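Local coordinates for protein transcriptional regulator, MerR family (Bacillus thuringiensis serovar konkukian, PDB 3GPV) that probably binds DNA as a dimeric transcription factor of the MerR family, through a winged helix-turn-helix domain joined to a long coiled-coil helix, at residues 39-44 / 81-86; 44-49 / 54-59. All coordinates share one frame; numbering follows the deposited sequence.

Interaction 1. Residues 39-44 / 81-86; sequences QGLFPF and QFIDWS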
ATOM      1  N   GLN B  39       6.392  -4.666  18.314  1.00 58.23           N
ATOM      2  CA  GLN B  39       7.167  -3.607  17.678  1.00 57.44           C
ATOM      3  C   GLN B  39       7.323  -2.431  18.642  1.00 56.05           C
ATOM      4  O   GLN B  39       7.935  -1.417  18.310  1.00 56.06           O
ATOM      5  CB  GLN B  39       6.484  -3.147  16.391  1.00 58.50           C
ATOM      6  CG  GLN B  39       6.440  -4.209  15.302  1.00 60.85           C
ATOM      7  CD  GLN B  39       7.821  -4.623  14.821  1.00 62.21           C
ATOM      8  OE1 GLN B  39       8.579  -3.809  14.289  1.00 62.75           O
ATOM      9  NE2 GLN B  39       8.154  -5.898  15.007  1.00 63.67           N
ATOM     10  N   GLY B  40       6.762  -2.588  19.837  1.00 54.42           N
ATOM     11  CA  GLY B  40       6.850  -1.565  20.861  1.00 53.62           C
ATOM     12  C   GLY B  40       6.153  -0.265  20.523  1.00 52.24           C
ATOM     13  O   GLY B  40       6.723   0.810  20.709  1.00 52.82           O
ATOM     14  N   LEU B  41       4.917  -0.356  20.045  1.00 51.03           N
ATOM     15  CA  LEU B  41       4.160   0.833  19.672  1.00 49.18           C
ATOM     16  C   LEU B  41       3.131   1.250  20.727  1.00 47.96           C
ATOM     17  O   LEU B  41       2.494   2.298  20.607  1.00 44.23           O
ATOM     18  CB  LEU B  41       3.464   0.606  18.319  1.00 50.62           C
ATOM     19  CG  LEU B  41       4.359   0.301  17.104  1.00 51.45           C
ATOM     20  CD1 LEU B  41       3.521   0.242  15.832  1.00 51.73           C
ATOM     21  CD2 LEU B  41       5.432   1.368  16.971  1.00 51.72           C
ATOM     22  N   PHE B  42       2.978   0.439  21.768  1.00 47.81           N
ATOM     23  CA  PHE B  42       2.020   0.747  22.824  1.00 48.74           C
ATOM     24  C   PHE B  42       2.675   0.928  24.193  1.00 48.91           C
ATOM     25  O   PHE B  42       2.299   0.257  25.151  1.00 47.78           O
ATOM     26  CB  PHE B  42       0.967  -0.362  22.943  1.00 49.96           C
ATOM     27  CG  PHE B  42       0.305  -0.730  21.648  1.00 50.70           C
ATOM     28  CD1 PHE B  42      -0.148   0.252  20.771  1.00 51.80           C
ATOM     29  CD2 PHE B  42       0.085  -2.069  21.329  1.00 50.84           C
ATOM     30  CE1 PHE B  42      -0.815  -0.094  19.598  1.00 51.69           C
ATOM     31  CE2 PHE B  42      -0.580  -2.428  20.161  1.00 50.76           C
ATOM     32  CZ  PHE B  42      -1.032  -1.439  19.294  1.00 50.99           C
ATOM     33  N   PRO B  43       3.656   1.834  24.308  1.00 49.83           N
ATOM     34  CA  PRO B  43       4.303   2.030  25.609  1.00 51.18           C
ATOM     35  C   PRO B  43       3.355   2.698  26.595  1.00 51.71           C
ATOM     36  O   PRO B  43       3.603   2.722  27.797  1.00 52.89           O
ATOM     37  CB  PRO B  43       5.496   2.931  25.277  1.00 50.99           C
ATOM     38  CG  PRO B  43       5.745   2.675  23.812  1.00 51.84           C
ATOM     39  CD  PRO B  43       4.351   2.602  23.263  1.00 50.98           C
ATOM     40  N   PHE B  44       2.259   3.227  26.066  1.00 51.77           N
ATOM     41  CA  PHE B  44       1.259   3.941  26.853  1.00 51.97           C
ATOM     42  C   PHE B  44       0.121   3.089  27.402  1.00 52.84           C
ATOM     43  O   PHE B  44      -0.839   3.617  27.956  1.00 52.17           O
ATOM     44  CB  PHE B  44       0.673   5.045  25.986  1.00 50.61           C
ATOM     45  CG  PHE B  44       0.304   4.582  24.610  1.00 47.99           C
ATOM     46  CD1 PHE B  44      -0.847   3.839  24.396  1.00 46.70           C
ATOM     47  CD2 PHE B  44       1.135   4.856  23.529  1.00 48.16           C
ATOM     48  CE1 PHE B  44      -1.165   3.373  23.125  1.00 47.10           C
ATOM     49  CE2 PHE B  44       0.825   4.394  22.257  1.00 46.79           C
ATOM     50  CZ  PHE B  44      -0.324   3.654  22.053  1.00 47.11           C
ATOM     51  N   GLN B  81       9.208   5.929  16.418  1.00 52.28           N
ATOM     52  CA  GLN B  81       9.919   7.156  16.737  1.00 51.83           C
ATOM     53  C   GLN B  81       8.903   8.235  17.077  1.00 50.10           C
ATOM     54  O   GLN B  81       9.136   9.083  17.945  1.00 48.73           O
ATOM     55  CB  GLN B  81      10.763   7.584  15.543  1.00 54.63           C
ATOM     56  CG  GLN B  81      11.681   8.748  15.809  1.00 59.63           C
ATOM     57  CD  GLN B  81      12.756   8.872  14.749  1.00 62.97           C
ATOM     58  OE1 GLN B  81      12.462   9.051  13.566  1.00 65.14           O
ATOM     59  NE2 GLN B  81      14.011   8.769  15.167  1.00 64.24           N
ATOM     60  N   PHE B  82       7.766   8.191  16.388  1.00 47.22           N
ATOM     61  CA  PHE B  82       6.692   9.151  16.614  1.00 45.17           C
ATOM     62  C   PHE B  82       6.108   8.933  18.008  1.00 43.98           C
ATOM     63  O   PHE B  82       5.816   9.880  18.736  1.00 42.42           O
ATOM     64  CB  PHE B  82       5.590   8.968  15.570  1.00 42.94           C
ATOM     65  CG  PHE B  82       4.316   9.684  15.906  1.00 41.75           C
ATOM     66  CD1 PHE B  82       4.230  11.066  15.798  1.00 41.18           C
ATOM     67  CD2 PHE B  82       3.211   8.981  16.367  1.00 40.49           C
ATOM     68  CE1 PHE B  82       3.060  11.744  16.146  1.00 41.18           C
ATOM     69  CE2 PHE B  82       2.040   9.647  16.718  1.00 41.61           C
ATOM     70  CZ  PHE B  82       1.966  11.034  16.606  1.00 40.66           C
ATOM     71  N   ILE B  83       5.933   7.666  18.360  1.00 44.02           N
ATOM     72  CA  ILE B  83       5.381   7.286  19.647  1.00 45.17           C
ATOM     73  C   ILE B  83       6.325   7.658  20.778  1.00 45.41           C
ATOM     74  O   ILE B  83       5.903   8.221  21.788  1.00 44.75           O
ATOM     75  CB  ILE B  83       5.127   5.780  19.680  1.00 45.93           C
ATOM     76  CG1 ILE B  83       4.089   5.423  18.621  1.00 46.26           C
ATOM     77  CG2 ILE B  83       4.665   5.350  21.058  1.00 45.59           C
ATOM     78  CD1 ILE B  83       3.994   3.925  18.356  1.00 50.09           C
ATOM     79  N   ASP B  84       7.604   7.340  20.607  1.00 46.53           N
ATOM     80  CA  ASP B  84       8.594   7.654  21.625  1.00 47.67           C
ATOM     81  C   ASP B  84       8.652   9.154  21.855  1.00 47.88           C
ATOM     82  O   ASP B  84       8.733   9.604  22.995  1.00 46.98           O
ATOM     83  CB  ASP B  84       9.973   7.123  21.224  1.00 48.35           C
ATOM     84  CG  ASP B  84      10.032   5.607  21.213  1.00 48.53           C
ATOM     85  OD1 ASP B  84       9.392   4.979  22.081  1.00 51.12           O
ATOM     86  OD2 ASP B  84      10.727   5.040  20.346  1.00 49.64           O
ATOM     87  N   TRP B  85       8.606   9.929  20.775  1.00 48.11           N
ATOM     88  CA  TRP B  85       8.628  11.384  20.893  1.00 48.95           C
ATOM     89  C   TRP B  85       7.387  11.882  21.618  1.00 48.45           C
ATOM     90  O   TRP B  85       7.474  12.782  22.450  1.00 48.21           O
ATOM     91  CB  TRP B  85       8.690  12.058  19.519  1.00 50.43           C
ATOM     92  CG  TRP B  85      10.041  12.065  18.886  1.00 51.81           C
ATOM     93  CD1 TRP B  85      11.240  11.977  19.518  1.00 53.24           C
ATOM     94  CD2 TRP B  85      10.332  12.230  17.493  1.00 53.77           C
ATOM     95  NE1 TRP B  85      12.265  12.078  18.612  1.00 54.77           N
ATOM     96  CE2 TRP B  85      11.737  12.234  17.359  1.00 54.45           C
ATOM     97  CE3 TRP B  85       9.541  12.377  16.346  1.00 53.59           C
ATOM     98  CZ2 TRP B  85      12.372  12.380  16.119  1.00 54.55           C
ATOM     99  CZ3 TRP B  85      10.172  12.524  15.110  1.00 53.79           C
ATOM    100  CH2 TRP B  85      11.575  12.524  15.009  1.00 54.46           C
ATOM    101  N   SER B  86       6.231  11.308  21.290  1.00 47.59           N
ATOM    102  CA  SER B  86       4.984  11.703  21.934  1.00 45.69           C
ATOM    103  C   SER B  86       5.086  11.432  23.430  1.00 40.27           C
ATOM    104  O   SER B  86       4.540  12.168  24.238  1.00 44.49           O
ATOM    105  CB  SER B  86       3.803  10.919  21.346  1.00 49.32           C
ATOM    106  OG  SER B  86       3.654  11.186  19.964  1.00 49.47           O
TER
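Leu-41 and Ile-83 mark the closest backbone approach, 6.6 Å between their CA atoms, where the loop after helix 30-38 passes one turn of helix 76-88. Gly-40 lets the chain enter this loop: its positive phi of 65°, easy for glycine, ends helix 30-38 in a Schellman motif. Ile-83 carries the contact from the helix side, CD1 serving Leu-41 and CG2 chiefly Pro-43 and Phe-44. Ile-83 CD1 comes against the flank of Leu-41, 3.2 Å from Leu-41 CD2, tighter than carbons usually pack, and the two side chains cross at about a right angle. The same methyl lies close to Leu-41 O, a buried carbonyl with no polar partner. With CG1 beside the backbone N (chi1 -63°), Ile-83 turns its other branch to the proline ring, Ile-83 CG2 lying 3.5 Å from Pro-43 CD. Ile-83 CG2 also reaches the edge of the Phe-44 ring, near its plane, 4.1 Å from Phe-44 CE2. Branching at CB suits isoleucine here, since its two methyl ends can meet Leu-41 and Pro-43 at once. Ile-66 of helix 57-70 touches both Leu-41 and Ile-83 and extends this apolar cluster. The contact joins the loop after the second helix of the helix-turn-helix to helix 76-88, as expected of a MerR-type winged helix-turn-helix domain.

Interaction 2. Residues 44-49 / 54-59; sequences FLQRNE and IFNEEA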
ATOM      1  N   PHE B  44       2.259   3.227  26.066  1.00 51.77           N
ATOM      2  CA  PHE B  44       1.259   3.941  26.853  1.00 51.97           C
ATOM      3  C   PHE B  44       0.121   3.089  27.402  1.00 52.84           C
ATOM      4  O   PHE B  44      -0.839   3.617  27.956  1.00 52.17           O
ATOM      5  CB  PHE B  44       0.673   5.045  25.986  1.00 50.61           C
ATOM      6  CG  PHE B  44       0.304   4.582  24.610  1.00 47.99           C
ATOM      7  CD1 PHE B  44      -0.847   3.839  24.396  1.00 46.70           C
ATOM      8  CD2 PHE B  44       1.135   4.856  23.529  1.00 48.16           C
ATOM      9  CE1 PHE B  44      -1.165   3.373  23.125  1.00 47.10           C
ATOM     10  CE2 PHE B  44       0.825   4.394  22.257  1.00 46.79           C
ATOM     11  CZ  PHE B  44      -0.324   3.654  22.053  1.00 47.11           C
ATOM     12  N   LEU B  45       0.221   1.777  27.249  1.00 54.18           N
ATOM     13  CA  LEU B  45      -0.831   0.903  27.736  1.00 56.12           C
ATOM     14  C   LEU B  45      -0.847   0.799  29.260  1.00 58.05           C
ATOM     15  O   LEU B  45       0.192   0.637  29.898  1.00 57.17           O
ATOM     16  CB  LEU B  45      -0.682  -0.476  27.098  1.00 56.17           C
ATOM     17  CG  LEU B  45      -1.832  -0.895  26.178  1.00 56.11           C
ATOM     18  CD1 LEU B  45      -2.376   0.307  25.410  1.00 54.68           C
ATOM     19  CD2 LEU B  45      -1.336  -1.974  25.244  1.00 54.56           C
ATOM     20  N   GLN B  46      -2.045   0.903  29.830  1.00 60.32           N
ATOM     21  CA  GLN B  46      -2.236   0.837  31.272  1.00 62.52           C
ATOM     22  C   GLN B  46      -2.479  -0.581  31.772  1.00 63.28           C
ATOM     23  O   GLN B  46      -2.413  -1.545  31.007  1.00 63.09           O
ATOM     24  CB  GLN B  46      -3.414   1.722  31.685  1.00 63.38           C
ATOM     25  CG  GLN B  46      -3.036   2.865  32.602  1.00 65.88           C
ATOM     26  CD  GLN B  46      -2.247   3.950  31.897  1.00 67.15           C
ATOM     27  OE1 GLN B  46      -2.759   4.615  30.996  1.00 67.47           O
ATOM     28  NE2 GLN B  46      -0.995   4.139  32.309  1.00 67.61           N
ATOM     29  N   ARG B  47      -2.770  -0.680  33.069  1.00 64.38           N
ATOM     30  CA  ARG B  47      -3.030  -1.948  33.752  1.00 64.97           C
ATOM     31  C   ARG B  47      -4.399  -1.904  34.415  1.00 64.74           C
ATOM     32  O   ARG B  47      -4.826  -0.858  34.899  1.00 64.88           O
ATOM     33  CB  ARG B  47      -1.987  -2.184  34.845  1.00 65.35           C
ATOM     34  CG  ARG B  47      -0.553  -2.213  34.375  1.00 66.47           C
ATOM     35  CD  ARG B  47      -0.128  -3.624  34.042  1.00 67.32           C
ATOM     36  NE  ARG B  47       1.216  -3.663  33.481  1.00 68.44           N
ATOM     37  CZ  ARG B  47       1.730  -4.718  32.863  1.00 68.57           C
ATOM     38  NH1 ARG B  47       1.007  -5.821  32.731  1.00 68.98           N
ATOM     39  NH2 ARG B  47       2.958  -4.664  32.365  1.00 69.21           N
ATOM     40  N   ASN B  48      -5.093  -3.033  34.430  1.00 64.65           N
ATOM     41  CA  ASN B  48      -6.388  -3.084  35.085  1.00 65.11           C
ATOM     42  C   ASN B  48      -6.151  -3.703  36.462  1.00 65.95           C
ATOM     43  O   ASN B  48      -5.017  -4.057  36.798  1.00 64.86           O
ATOM     44  CB  ASN B  48      -7.386  -3.909  34.266  1.00 63.39           C
ATOM     45  CG  ASN B  48      -6.948  -5.343  34.076  1.00 62.19           C
ATOM     46  OD1 ASN B  48      -5.854  -5.736  34.480  1.00 59.44           O
ATOM     47  ND2 ASN B  48      -7.807  -6.137  33.449  1.00 61.86           N
ATOM     48  N   GLU B  49      -7.210  -3.824  37.256  1.00 67.43           N
ATOM     49  CA  GLU B  49      -7.098  -4.380  38.598  1.00 68.99           C
ATOM     50  C   GLU B  49      -6.416  -5.745  38.607  1.00 69.11           C
ATOM     51  O   GLU B  49      -5.782  -6.118  39.591  1.00 69.76           O
ATOM     52  CB  GLU B  49      -8.485  -4.490  39.232  1.00 70.35           C
ATOM     53  CG  GLU B  49      -9.327  -3.226  39.110  1.00 72.36           C
ATOM     54  CD  GLU B  49      -8.659  -2.003  39.722  1.00 73.33           C
ATOM     55  OE1 GLU B  49      -7.594  -1.585  39.219  1.00 74.08           O
ATOM     56  OE2 GLU B  49      -9.203  -1.458  40.708  1.00 74.63           O
ATOM     57  N   ILE B  54      -4.370  -2.903  29.104  1.00 46.74           N
ATOM     58  CA  ILE B  54      -5.579  -2.470  28.424  1.00 45.40           C
ATOM     59  C   ILE B  54      -5.477  -1.078  27.823  1.00 43.82           C
ATOM     60  O   ILE B  54      -4.529  -0.337  28.085  1.00 42.44           O
ATOM     61  CB  ILE B  54      -6.779  -2.476  29.397  1.00 46.35           C
ATOM     62  CG1 ILE B  54      -6.554  -1.453  30.516  1.00 45.36           C
ATOM     63  CG2 ILE B  54      -6.962  -3.860  29.993  1.00 46.02           C
ATOM     64  CD1 ILE B  54      -5.401  -1.766  31.450  1.00 50.10           C
ATOM     65  N   PHE B  55      -6.489  -0.729  27.041  1.00 42.36           N
ATOM     66  CA  PHE B  55      -6.563   0.562  26.372  1.00 42.01           C
ATOM     67  C   PHE B  55      -7.552   1.524  27.022  1.00 41.39           C
ATOM     68  O   PHE B  55      -8.729   1.196  27.157  1.00 39.56           O
ATOM     69  CB  PHE B  55      -7.003   0.381  24.911  1.00 41.71           C
ATOM     70  CG  PHE B  55      -5.975  -0.256  24.029  1.00 41.86           C
ATOM     71  CD1 PHE B  55      -5.207   0.519  23.160  1.00 42.07           C
ATOM     72  CD2 PHE B  55      -5.772  -1.629  24.059  1.00 40.82           C
ATOM     73  CE1 PHE B  55      -4.251  -0.069  22.335  1.00 41.27           C
ATOM     74  CE2 PHE B  55      -4.814  -2.227  23.234  1.00 41.16           C
ATOM     75  CZ  PHE B  55      -4.055  -1.445  22.372  1.00 40.75           C
ATOM     76  N   ASN B  56      -7.079   2.695  27.436  1.00 42.15           N
ATOM     77  CA  ASN B  56      -7.988   3.710  27.957  1.00 44.04           C
ATOM     78  C   ASN B  56      -8.275   4.596  26.737  1.00 44.88           C
ATOM     79  O   ASN B  56      -7.759   4.343  25.647  1.00 42.34           O
ATOM     80  CB  ASN B  56      -7.359   4.544  29.080  1.00 46.44           C
ATOM     81  CG  ASN B  56      -5.982   5.062  28.732  1.00 48.23           C
ATOM     82  OD1 ASN B  56      -5.633   5.192  27.560  1.00 48.65           O
ATOM     83  ND2 ASN B  56      -5.189   5.372  29.758  1.00 49.34           N
ATOM     84  N   GLU B  57      -9.088   5.625  26.911  1.00 45.64           N
ATOM     85  CA  GLU B  57      -9.442   6.504  25.806  1.00 46.74           C
ATOM     86  C   GLU B  57      -8.241   7.116  25.091  1.00 45.53           C
ATOM     87  O   GLU B  57      -8.241   7.246  23.869  1.00 45.55           O
ATOM     88  CB  GLU B  57     -10.367   7.616  26.305  1.00 49.51           C
ATOM     89  CG  GLU B  57     -11.145   8.317  25.200  1.00 55.21           C
ATOM     90  CD  GLU B  57     -12.066   9.400  25.732  1.00 57.85           C
ATOM     91  OE1 GLU B  57     -11.557  10.418  26.258  1.00 60.33           O
ATOM     92  OE2 GLU B  57     -13.300   9.231  25.629  1.00 59.95           O
ATOM     93  N   GLU B  58      -7.217   7.496  25.837  1.00 43.95           N
ATOM     94  CA  GLU B  58      -6.048   8.087  25.208  1.00 43.98           C
ATOM     95  C   GLU B  58      -5.244   7.044  24.426  1.00 41.60           C
ATOM     96  O   GLU B  58      -4.682   7.343  23.368  1.00 37.69           O
ATOM     97  CB  GLU B  58      -5.156   8.764  26.254  1.00 46.38           C
ATOM     98  CG  GLU B  58      -3.929   9.423  25.642  1.00 52.08           C
ATOM     99  CD  GLU B  58      -3.536  10.715  26.328  1.00 54.82           C
ATOM    100  OE1 GLU B  58      -3.011  10.657  27.461  1.00 56.64           O
ATOM    101  OE2 GLU B  58      -3.758  11.792  25.731  1.00 55.39           O
ATOM    102  N   ALA B  59      -5.201   5.820  24.943  1.00 37.35           N
ATOM    103  CA  ALA B  59      -4.467   4.753  24.285  1.00 36.10           C
ATOM    104  C   ALA B  59      -5.080   4.489  22.915  1.00 35.62           C
ATOM    105  O   ALA B  59      -4.375   4.200  21.960  1.00 34.83           O
ATOM    106  CB  ALA B  59      -4.507   3.478  25.133  1.00 34.46           C
TER
HETATM  107  O   HOH W   1      -2.922   5.652  27.756  1.00 60.81           O
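Asn-56 OD1 is gripped by two groups: Ala-59 N donates to it at 2.7 Å from nearly along the C=O axis, with the N-H bent to 150°, and a water lies 2.8 Å from Asn-56 OD1. The first bond makes Asn-56 the N-cap of helix 57-70; asparagine suits the place because its short amide can fold back onto the opening turn, here with CG between the backbone N and carbonyl carbon (chi1 49°). The same water is within bonding distance of Phe-44 O and bridges the two. Asn-56 ND2 lies 2.8 Å from Gln-46 OE1, the amide planes turned 43° apart. Gln-46 and Ile-54 form an antiparallel hydrogen-bonded pair: Ile-54 N bonds Gln-46 O at 3.0 Å, while Gln-46 N returns a longer bond to Ile-54 O at 3.3 Å. On the face of Gln-46, Ile-54 packs its branched side chain beside Asn-48 CB. On the side of Leu-45 and Phe-55 the contact is also apolar. Leu-45 CD1 sits over the Phe-55 ring, a CH-pi contact 3.6 Å from the centroid. The small methyl of Ala-59 fits against Leu-45 CD1 and the Phe-44 ring, Phe-44 CD1 lying 3.8 Å from Ala-59 CB. Toward the turn, Asn-48 OD1 accepts from Gly-51 N and Asp-52 N. The hairpin is consistent with the wing of a MerR-type winged helix-turn-helix domain, followed here by helix 57-70.

The two contacts lie about 14 Å apart, centre to centre, within the MerR-type DNA-binding domain, and Phe-44 belongs to both. Along the chain, helix 30-38 leads through the loop of interaction 1 into the hairpin of interaction 2; helix 57-70 follows, then helix 76-88, which returns to that loop, so the local contact falls between the two partners of the long-range one. Phe-44 bridges them by reaching Ala-59 on one helix and Ile-83 on the next, with its ring stacked on Tyr-62. Phe-42 and Phe-55 add an edge-to-face contact. These contacts join the hairpin to the helices that follow it, consistent with a wing held in a set position for DNA.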